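Local atomic coordinates of CRISPR-associated protein, Cse2 family (Thermobifida fusca, PDB entry 4H79), a protein that probably binds nucleic acid as the CasB (Cse2-family) subunit of the CRISPR Cascade complex. Residues Y95-Q100 with I154-R159; R110-G115 with D161-D166. All blocks are in the same frame, centred on the assembly; numbering follows the deposited sequence.

Contact 1 of 2, residues Y95-Q100 with I154-R159; sequences YAIHQQ and IVTLLR
The guanidinium of Arg-159 meets Gln-100 edge-on: the backbone O of Gln-100 lies in its plane and takes two hydrogen bonds side-on, from NE at 2.8 Å and from NH2 at 2.9 Å. Ile-97 O also lies at its edge, 3.4 Å from CD of Arg-159, with His-98 O oblique to the guanidinium. The NE bond is the straighter, 152° at the hydrogen, and both donors lie in the plane of the carbonyl, which probably restrains the turning of the guanidinium. The Arg-159 chain is extended from CG to NE, which carries NE out to Gln-100. The His-98 imidazole has the backbone O of Val-155 over one face, while CB of Leu-158 and CA of Arg-159 approach it obliquely. His-98 CG stands anti to the backbone N (chi1 -157°), beside CG1 of Val-155 at 3.7 Å. ND1 of His-98 is hydrogen-bonded to the OH of Tyr-167. Ile-97 CG2 approaches Val-155 CG1 at 4.5 Å. This is side-by-side helix packing: the 95-99 and 154-159 segments run 27° from parallel with axes 8.9 Å apart. Helix 37-49 touches Ala-96 of helix 80-99 and Gln-100 just beyond its end, and helix 114-119 packs on Ile-154 and Leu-158 of helix 144-160.

Contact 2 of 2, residues R110-G115 with D161-D166; sequences RGWGLG and DAIPLD. With EDO (1,2-ethanediol), chain B; EDO (1,2-ethanediol), chain C.
Trp-112 lays its indole over Pro-164 where two connecting segments meet, each leading into a helix of this all-helical fold: Gly-113 is the N-cap of helix 114-119 and Asp-166 that of helix 167-176. CB of Trp-112 sits 3.6 Å from Pro-164 O, and CG, anti to the carbonyl carbon (chi1 -77°), stays near that O and Pro-164 CG. The five-membered ring takes Pro-164 CG over its face in a CH-pi contact, 3.6 Å from the centroid and 8° off the normal. C1 of a 1,2-ethanediol lies over the opposite face. Farther out, CZ3 of Trp-112 comes to CG2 of Ile-163 at 4.0 Å, with CZ2 and CH2 beneath the diol's C1. An alanine in place of Trp-112 would probably leave Pro-164 CG without its CH-pi partner and Ile-163 CG2 without its neighbour. Trp-112 O accepts from Asp-166 N at 2.9 Å, and a water bridges it to Asp-166 O. Leu-165 CD1 packs against CA of Leu-114 at 3.6 Å. OD1 of Asp-166 caps Leu-169 N, while OD2 accepts from Arg-110 NE (2.8 Å, a salt bridge) on its syn side and from Gly-111 N (2.9 Å) on its anti side, both from one face of the carboxylate.

How the contacts relate
The centres of contacts 1 and 2 lie about 10 Å apart, and their segments alternate along the chain: 95-100, 110-115, 154-159, 161-166. Helix 80-99 runs into the connection that leads to helix 114-119, and helix 144-160 ends just before the loop of 161-166, so the same two passages of chain meet twice. The two contacts also touch directly. Leu-158 O probably accepts a hydrogen bond from Ile-163 N as helix 144-160 ends in a Schellman motif at Ala-162, and His-98 NE2 makes a weak one to Ile-163 O. Contact 1 thus joins two helices near their C-terminal ends, and contact 2 joins the segments that follow, within the Cse2 family region.

Contact 1 of 2, residues Y95-Q100 with I154-R159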
ATOM      1  N   TYR A  95       3.986   0.749  -3.741  1.00 19.84           N
ATOM      2  CA  TYR A  95       5.174  -0.096  -3.558  1.00 18.81           C
ATOM      3  C   TYR A  95       6.319   0.290  -4.538  1.00 19.01           C
ATOM      4  O   TYR A  95       7.526   0.290  -4.159  1.00 20.22           O
ATOM      5  CB  TYR A  95       4.787  -1.625  -3.751  1.00 19.11           C
ATOM      6  CG  TYR A  95       6.075  -2.444  -3.804  1.00 22.31           C
ATOM      7  CD1 TYR A  95       6.825  -2.669  -2.615  1.00 20.60           C
ATOM      8  CD2 TYR A  95       6.569  -2.958  -5.044  1.00 22.94           C
ATOM      9  CE1 TYR A  95       8.063  -3.330  -2.663  1.00 21.38           C
ATOM     10  CE2 TYR A  95       7.764  -3.675  -5.091  1.00 24.57           C
ATOM     11  CZ  TYR A  95       8.499  -3.839  -3.896  1.00 22.42           C
ATOM     12  OH  TYR A  95       9.694  -4.538  -3.913  1.00 22.41           O
ATOM     13  N   ALA A  96       5.958   0.544  -5.817  1.00 16.58           N
ATOM     14  CA  ALA A  96       6.966   0.950  -6.833  1.00 17.82           C
ATOM     15  C   ALA A  96       7.712   2.214  -6.427  1.00 15.77           C
ATOM     16  O   ALA A  96       8.911   2.348  -6.654  1.00 16.43           O
ATOM     17  CB  ALA A  96       6.273   1.157  -8.192  1.00 14.82           C
ATOM     18  N   ILE A  97       6.980   3.150  -5.853  1.00 15.71           N
ATOM     19  CA  ILE A  97       7.608   4.391  -5.342  1.00 18.37           C
ATOM     20  C   ILE A  97       8.485   4.070  -4.139  1.00 16.77           C
ATOM     21  O   ILE A  97       9.652   4.500  -4.062  1.00 17.93           O
ATOM     22  CB  ILE A  97       6.494   5.370  -4.890  1.00 16.31           C
ATOM     23  CG1 ILE A  97       5.749   5.913  -6.124  1.00 20.48           C
ATOM     24  CG2 ILE A  97       7.120   6.565  -4.106  1.00 17.38           C
ATOM     25  CD1 ILE A  97       4.425   6.532  -5.750  1.00 21.06           C
ATOM     26  N   HIS A  98       7.965   3.209  -3.237  1.00 17.92           N
ATOM     27  CA  HIS A  98       8.707   2.812  -1.995  1.00 16.72           C
ATOM     28  C   HIS A  98       9.991   2.091  -2.257  1.00 16.62           C
ATOM     29  O   HIS A  98      11.047   2.388  -1.644  1.00 15.04           O
ATOM     30  CB  HIS A  98       7.728   1.888  -1.169  1.00 17.01           C
ATOM     31  CG  HIS A  98       8.060   1.849   0.288  1.00 18.14           C
ATOM     32  ND1 HIS A  98       7.223   1.309   1.205  1.00 18.84           N
ATOM     33  CD2 HIS A  98       9.252   2.212   0.964  1.00 18.38           C
ATOM     34  CE1 HIS A  98       7.842   1.370   2.444  1.00 21.40           C
ATOM     35  NE2 HIS A  98       9.082   1.927   2.285  1.00 21.18           N
ATOM     36  N   GLN A  99       9.976   1.148  -3.211  1.00 18.02           N
ATOM     37  CA  GLN A  99      11.165   0.291  -3.504  1.00 17.52           C
ATOM     38  C   GLN A  99      12.280   0.975  -4.325  1.00 16.66           C
ATOM     39  O   GLN A  99      13.444   0.579  -4.259  1.00 21.95           O
ATOM     40  CB  GLN A  99      10.716  -1.003  -4.223  1.00 21.85           C
ATOM     41  CG  GLN A  99      11.818  -2.076  -4.280  1.00 23.06           C
ATOM     42  CD  GLN A  99      12.176  -2.602  -2.869  1.00 26.65           C
ATOM     43  OE1 GLN A  99      11.331  -3.193  -2.183  1.00 23.90           O
ATOM     44  NE2 GLN A  99      13.406  -2.374  -2.424  1.00 22.84           N
ATOM     45  N   GLN A 100      11.963   2.067  -5.024  1.00 17.73           N
ATOM     46  CA  GLN A 100      12.879   2.601  -6.029  1.00 18.71           C
ATOM     47  C   GLN A 100      14.244   2.959  -5.404  1.00 25.60           C
ATOM     48  O   GLN A 100      14.320   3.698  -4.392  1.00 24.83           O
ATOM     49  CB  GLN A 100      12.283   3.856  -6.713  1.00 18.63           C
ATOM     50  CG  GLN A 100      13.262   4.462  -7.755  1.00 21.13           C
ATOM     51  CD  GLN A 100      12.705   5.723  -8.396  1.00 23.43           C
ATOM     52  OE1 GLN A 100      11.903   6.466  -7.774  1.00 21.05           O
ATOM     53  NE2 GLN A 100      13.156   6.027  -9.598  1.00 21.20           N
ATOM     54  N   ILE A 154       3.261   9.841   2.600  1.00 22.91           N
ATOM     55  CA  ILE A 154       3.710   9.045   3.757  1.00 21.76           C
ATOM     56  C   ILE A 154       4.744   8.013   3.299  1.00 21.11           C
ATOM     57  O   ILE A 154       5.785   7.846   3.923  1.00 20.22           O
ATOM     58  CB  ILE A 154       2.529   8.298   4.421  1.00 22.05           C
ATOM     59  CG1 ILE A 154       1.484   9.309   5.060  1.00 25.23           C
ATOM     60  CG2 ILE A 154       3.072   7.322   5.436  1.00 21.38           C
ATOM     61  CD1 ILE A 154       2.081  10.121   6.201  1.00 26.46           C
ATOM     62  N   VAL A 155       4.476   7.313   2.207  1.00 20.35           N
ATOM     63  CA  VAL A 155       5.390   6.251   1.742  1.00 20.30           C
ATOM     64  C   VAL A 155       6.737   6.869   1.316  1.00 17.94           C
ATOM     65  O   VAL A 155       7.781   6.280   1.499  1.00 21.79           O
ATOM     66  CB  VAL A 155       4.734   5.524   0.490  1.00 23.27           C
ATOM     67  CG1 VAL A 155       5.706   4.694  -0.298  1.00 24.37           C
ATOM     68  CG2 VAL A 155       3.550   4.663   0.946  1.00 18.89           C
ATOM     69  N   THR A 156       6.703   8.076   0.753  1.00 19.03           N
ATOM     70  CA  THR A 156       7.948   8.766   0.412  1.00 22.78           C
ATOM     71  C   THR A 156       8.835   8.906   1.685  1.00 21.74           C
ATOM     72  O   THR A 156      10.083   8.747   1.635  1.00 19.70           O
ATOM     73  CB  THR A 156       7.635  10.124  -0.225  1.00 30.41           C
ATOM     74  OG1 THR A 156       6.938   9.892  -1.462  1.00 33.07           O
ATOM     75  CG2 THR A 156       8.870  10.817  -0.604  1.00 38.14           C
ATOM     76  N   LEU A 157       8.184   9.271   2.799  1.00 19.95           N
ATOM     77  CA  LEU A 157       8.916   9.461   4.070  1.00 23.92           C
ATOM     78  C   LEU A 157       9.398   8.106   4.591  1.00 22.09           C
ATOM     79  O   LEU A 157      10.520   7.978   5.041  1.00 19.70           O
ATOM     80  CB  LEU A 157       8.053  10.184   5.132  1.00 22.18           C
ATOM     81  CG  LEU A 157       7.607  11.618   4.791  1.00 25.38           C
ATOM     82  CD1 LEU A 157       6.617  12.081   5.875  1.00 25.09           C
ATOM     83  CD2 LEU A 157       8.769  12.631   4.703  1.00 30.04           C
ATOM     84  N   LEU A 158       8.524   7.082   4.503  1.00 19.64           N
ATOM     85  CA  LEU A 158       8.958   5.738   4.921  1.00 20.48           C
ATOM     86  C   LEU A 158      10.173   5.255   4.103  1.00 22.84           C
ATOM     87  O   LEU A 158      11.080   4.614   4.669  1.00 19.31           O
ATOM     88  CB  LEU A 158       7.827   4.711   4.769  1.00 17.61           C
ATOM     89  CG  LEU A 158       6.586   4.959   5.622  1.00 16.12           C
ATOM     90  CD1 LEU A 158       5.537   3.848   5.305  1.00 17.53           C
ATOM     91  CD2 LEU A 158       6.961   4.942   7.179  1.00 16.46           C
ATOM     92  N   ARG A 159      10.154   5.506   2.781  1.00 18.28           N
ATOM     93  CA  ARG A 159      11.272   5.120   1.939  1.00 16.85           C
ATOM     94  C   ARG A 159      12.568   5.748   2.388  1.00 17.30           C
ATOM     95  O   ARG A 159      13.622   5.085   2.394  1.00 16.93           O
ATOM     96  CB  ARG A 159      10.972   5.517   0.450  1.00 15.17           C
ATOM     97  CG  ARG A 159      12.092   5.081  -0.454  1.00 19.17           C
ATOM     98  CD  ARG A 159      12.028   5.719  -1.884  1.00 17.00           C
ATOM     99  NE  ARG A 159      13.337   5.426  -2.461  1.00 25.48           N
ATOM    100  CZ  ARG A 159      14.452   6.069  -2.134  1.00 26.81           C
ATOM    101  NH1 ARG A 159      14.393   7.171  -1.353  1.00 24.12           N
ATOM    102  NH2 ARG A 159      15.598   5.661  -2.660  1.00 28.46           N
TER

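Contact 2 of 2, residues R110-G115 with D161-D166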
ATOM      1  N   ARG A 110       5.729  -8.581   5.384  1.00 23.93           N
ATOM      2  CA  ARG A 110       4.501  -8.917   6.076  1.00 28.36           C
ATOM      3  C   ARG A 110       4.567  -8.485   7.526  1.00 29.78           C
ATOM      4  O   ARG A 110       5.632  -8.590   8.174  1.00 31.12           O
ATOM      5  CB  ARG A 110       4.220 -10.438   6.057  1.00 31.74           C
ATOM      6  CG  ARG A 110       3.916 -11.004   4.668  1.00 40.96           C
ATOM      7  CD  ARG A 110       2.702 -10.381   3.959  1.00 38.96           C
ATOM      8  NE  ARG A 110       1.517 -10.282   4.795  1.00 53.97           N
ATOM      9  CZ  ARG A 110       0.859 -11.327   5.245  1.00 39.82           C
ATOM     10  NH1 ARG A 110       1.240 -12.527   4.900  1.00 57.93           N
ATOM     11  NH2 ARG A 110      -0.184 -11.176   6.007  1.00 43.18           N
ATOM     12  N   GLY A 111       3.422  -8.045   8.047  1.00 27.54           N
ATOM     13  CA  GLY A 111       3.299  -7.765   9.493  1.00 32.20           C
ATOM     14  C   GLY A 111       3.591  -6.304   9.822  1.00 39.46           C
ATOM     15  O   GLY A 111       3.376  -5.897  10.946  1.00 36.35           O
ATOM     16  N   TRP A 112       4.078  -5.511   8.852  1.00 31.99           N
ATOM     17  CA  TRP A 112       4.295  -4.057   9.070  1.00 25.75           C
ATOM     18  C   TRP A 112       3.044  -3.212   8.761  1.00 24.39           C
ATOM     19  O   TRP A 112       2.763  -2.858   7.566  1.00 23.98           O
ATOM     20  CB  TRP A 112       5.465  -3.565   8.217  1.00 24.43           C
ATOM     21  CG  TRP A 112       6.774  -3.940   8.805  1.00 27.82           C
ATOM     22  CD1 TRP A 112       7.465  -5.157   8.703  1.00 27.24           C
ATOM     23  CD2 TRP A 112       7.574  -3.103   9.717  1.00 30.16           C
ATOM     24  NE1 TRP A 112       8.643  -5.091   9.443  1.00 29.59           N
ATOM     25  CE2 TRP A 112       8.768  -3.886  10.062  1.00 30.31           C
ATOM     26  CE3 TRP A 112       7.432  -1.798  10.236  1.00 26.98           C
ATOM     27  CZ2 TRP A 112       9.780  -3.369  10.908  1.00 29.00           C
ATOM     28  CZ3 TRP A 112       8.422  -1.306  11.097  1.00 30.35           C
ATOM     29  CH2 TRP A 112       9.590  -2.067  11.409  1.00 25.43           C
ATOM     30  N   GLY A 113       2.296  -2.869   9.796  1.00 23.14           N
ATOM     31  CA  GLY A 113       1.084  -2.019   9.637  1.00 23.75           C
ATOM     32  C   GLY A 113       1.517  -0.567   9.372  1.00 26.47           C
ATOM     33  O   GLY A 113       2.641  -0.162   9.763  1.00 23.54           O
ATOM     34  N   LEU A 114       0.643   0.205   8.704  1.00 22.08           N
ATOM     35  CA  LEU A 114       0.969   1.586   8.382  1.00 21.76           C
ATOM     36  C   LEU A 114       1.220   2.489   9.641  1.00 22.14           C
ATOM     37  O   LEU A 114       2.136   3.319   9.642  1.00 18.77           O
ATOM     38  CB  LEU A 114      -0.082   2.241   7.524  1.00 20.24           C
ATOM     39  CG  LEU A 114       0.197   3.675   7.059  1.00 22.15           C
ATOM     40  CD1 LEU A 114       1.311   3.655   6.050  1.00 22.87           C
ATOM     41  CD2 LEU A 114      -1.076   4.217   6.363  1.00 24.17           C
ATOM     42  N   GLY A 115       0.409   2.310  10.675  1.00 19.86           N
ATOM     43  CA  GLY A 115       0.555   3.110  11.929  1.00 23.26           C
ATOM     44  C   GLY A 115       1.916   2.812  12.592  1.00 24.94           C
ATOM     45  O   GLY A 115       2.661   3.751  12.980  1.00 22.43           O
ATOM     46  N   ASP A 161      13.581   6.586   5.253  1.00 16.95           N
ATOM     47  CA  ASP A 161      14.056   5.923   6.489  1.00 18.46           C
ATOM     48  C   ASP A 161      14.190   4.408   6.290  1.00 19.86           C
ATOM     49  O   ASP A 161      14.477   3.701   7.228  1.00 19.09           O
ATOM     50  CB  ASP A 161      13.101   6.237   7.666  1.00 19.05           C
ATOM     51  CG  ASP A 161      13.447   7.542   8.376  1.00 24.35           C
ATOM     52  OD1 ASP A 161      14.029   8.473   7.701  1.00 23.44           O
ATOM     53  OD2 ASP A 161      13.205   7.633   9.601  1.00 20.27           O
ATOM     54  N   ALA A 162      13.918   3.924   5.070  1.00 21.74           N
ATOM     55  CA  ALA A 162      14.030   2.496   4.724  1.00 20.91           C
ATOM     56  C   ALA A 162      13.143   1.652   5.627  1.00 19.25           C
ATOM     57  O   ALA A 162      13.549   0.563   6.068  1.00 23.01           O
ATOM     58  CB  ALA A 162      15.510   2.037   4.862  1.00 19.16           C
ATOM     59  N   ILE A 163      11.955   2.152   5.973  1.00 19.48           N
ATOM     60  CA  ILE A 163      10.996   1.387   6.777  1.00 18.37           C
ATOM     61  C   ILE A 163      10.033   0.655   5.811  1.00 21.56           C
ATOM     62  O   ILE A 163       9.321   1.324   5.008  1.00 19.67           O
ATOM     63  CB  ILE A 163      10.167   2.368   7.662  1.00 17.52           C
ATOM     64  CG1 ILE A 163      11.111   3.142   8.618  1.00 20.27           C
ATOM     65  CG2 ILE A 163       9.071   1.615   8.500  1.00 17.05           C
ATOM     66  CD1 ILE A 163      10.471   4.485   9.115  1.00 20.69           C
ATOM     67  N   PRO A 164       9.896  -0.664   5.963  1.00 21.37           N
ATOM     68  CA  PRO A 164       9.050  -1.464   5.103  1.00 22.46           C
ATOM     69  C   PRO A 164       7.566  -1.338   5.484  1.00 25.18           C
ATOM     70  O   PRO A 164       7.201  -0.884   6.587  1.00 21.64           O
ATOM     71  CB  PRO A 164       9.550  -2.905   5.399  1.00 22.77           C
ATOM     72  CG  PRO A 164       9.990  -2.861   6.810  1.00 24.54           C
ATOM     73  CD  PRO A 164      10.583  -1.493   6.992  1.00 22.24           C
ATOM     74  N   LEU A 165       6.697  -1.770   4.588  1.00 21.50           N
ATOM     75  CA  LEU A 165       5.289  -1.849   4.850  1.00 19.37           C
ATOM     76  C   LEU A 165       4.715  -3.198   4.315  1.00 23.16           C
ATOM     77  O   LEU A 165       5.232  -3.780   3.365  1.00 24.09           O
ATOM     78  CB  LEU A 165       4.649  -0.666   4.148  1.00 22.10           C
ATOM     79  CG  LEU A 165       3.323  -0.113   4.441  1.00 28.51           C
ATOM     80  CD1 LEU A 165       3.242   0.315   5.926  1.00 26.69           C
ATOM     81  CD2 LEU A 165       3.108   1.099   3.426  1.00 27.40           C
ATOM     82  N   ASP A 166       3.644  -3.687   4.934  1.00 21.69           N
ATOM     83  CA  ASP A 166       2.967  -4.888   4.410  1.00 23.59           C
ATOM     84  C   ASP A 166       1.957  -4.462   3.361  1.00 21.18           C
ATOM     85  O   ASP A 166       0.832  -3.965   3.697  1.00 22.63           O
ATOM     86  CB  ASP A 166       2.257  -5.614   5.560  1.00 23.23           C
ATOM     87  CG  ASP A 166       1.586  -6.881   5.109  1.00 29.03           C
ATOM     88  OD1 ASP A 166       1.221  -7.027   3.890  1.00 23.19           O
ATOM     89  OD2 ASP A 166       1.407  -7.729   6.016  1.00 32.15           O
TER
HETATM   90  C1  EDO B 301       7.003  -4.525  12.972  1.00 58.09           C
HETATM   91  O1  EDO B 301       6.225  -5.638  12.520  1.00 62.92           O
HETATM   92  C2  EDO B 301       6.397  -3.982  14.256  1.00 56.42           C
HETATM   93  O2  EDO B 301       5.350  -3.055  13.931  1.00 63.19           O
HETATM   94  C1  EDO C 302       7.099 -10.412   2.593  1.00 41.38           C
HETATM   95  O1  EDO C 302       7.306 -10.503   4.029  1.00 41.37           O
HETATM   96  C2  EDO C 302       8.409 -10.681   1.851  1.00 47.66           C
HETATM   97  O2  EDO C 302       9.299  -9.634   2.239  1.00 37.43           O
HETATM   98  O   HOH W   1       0.544  -2.341   5.952  1.00 27.36           O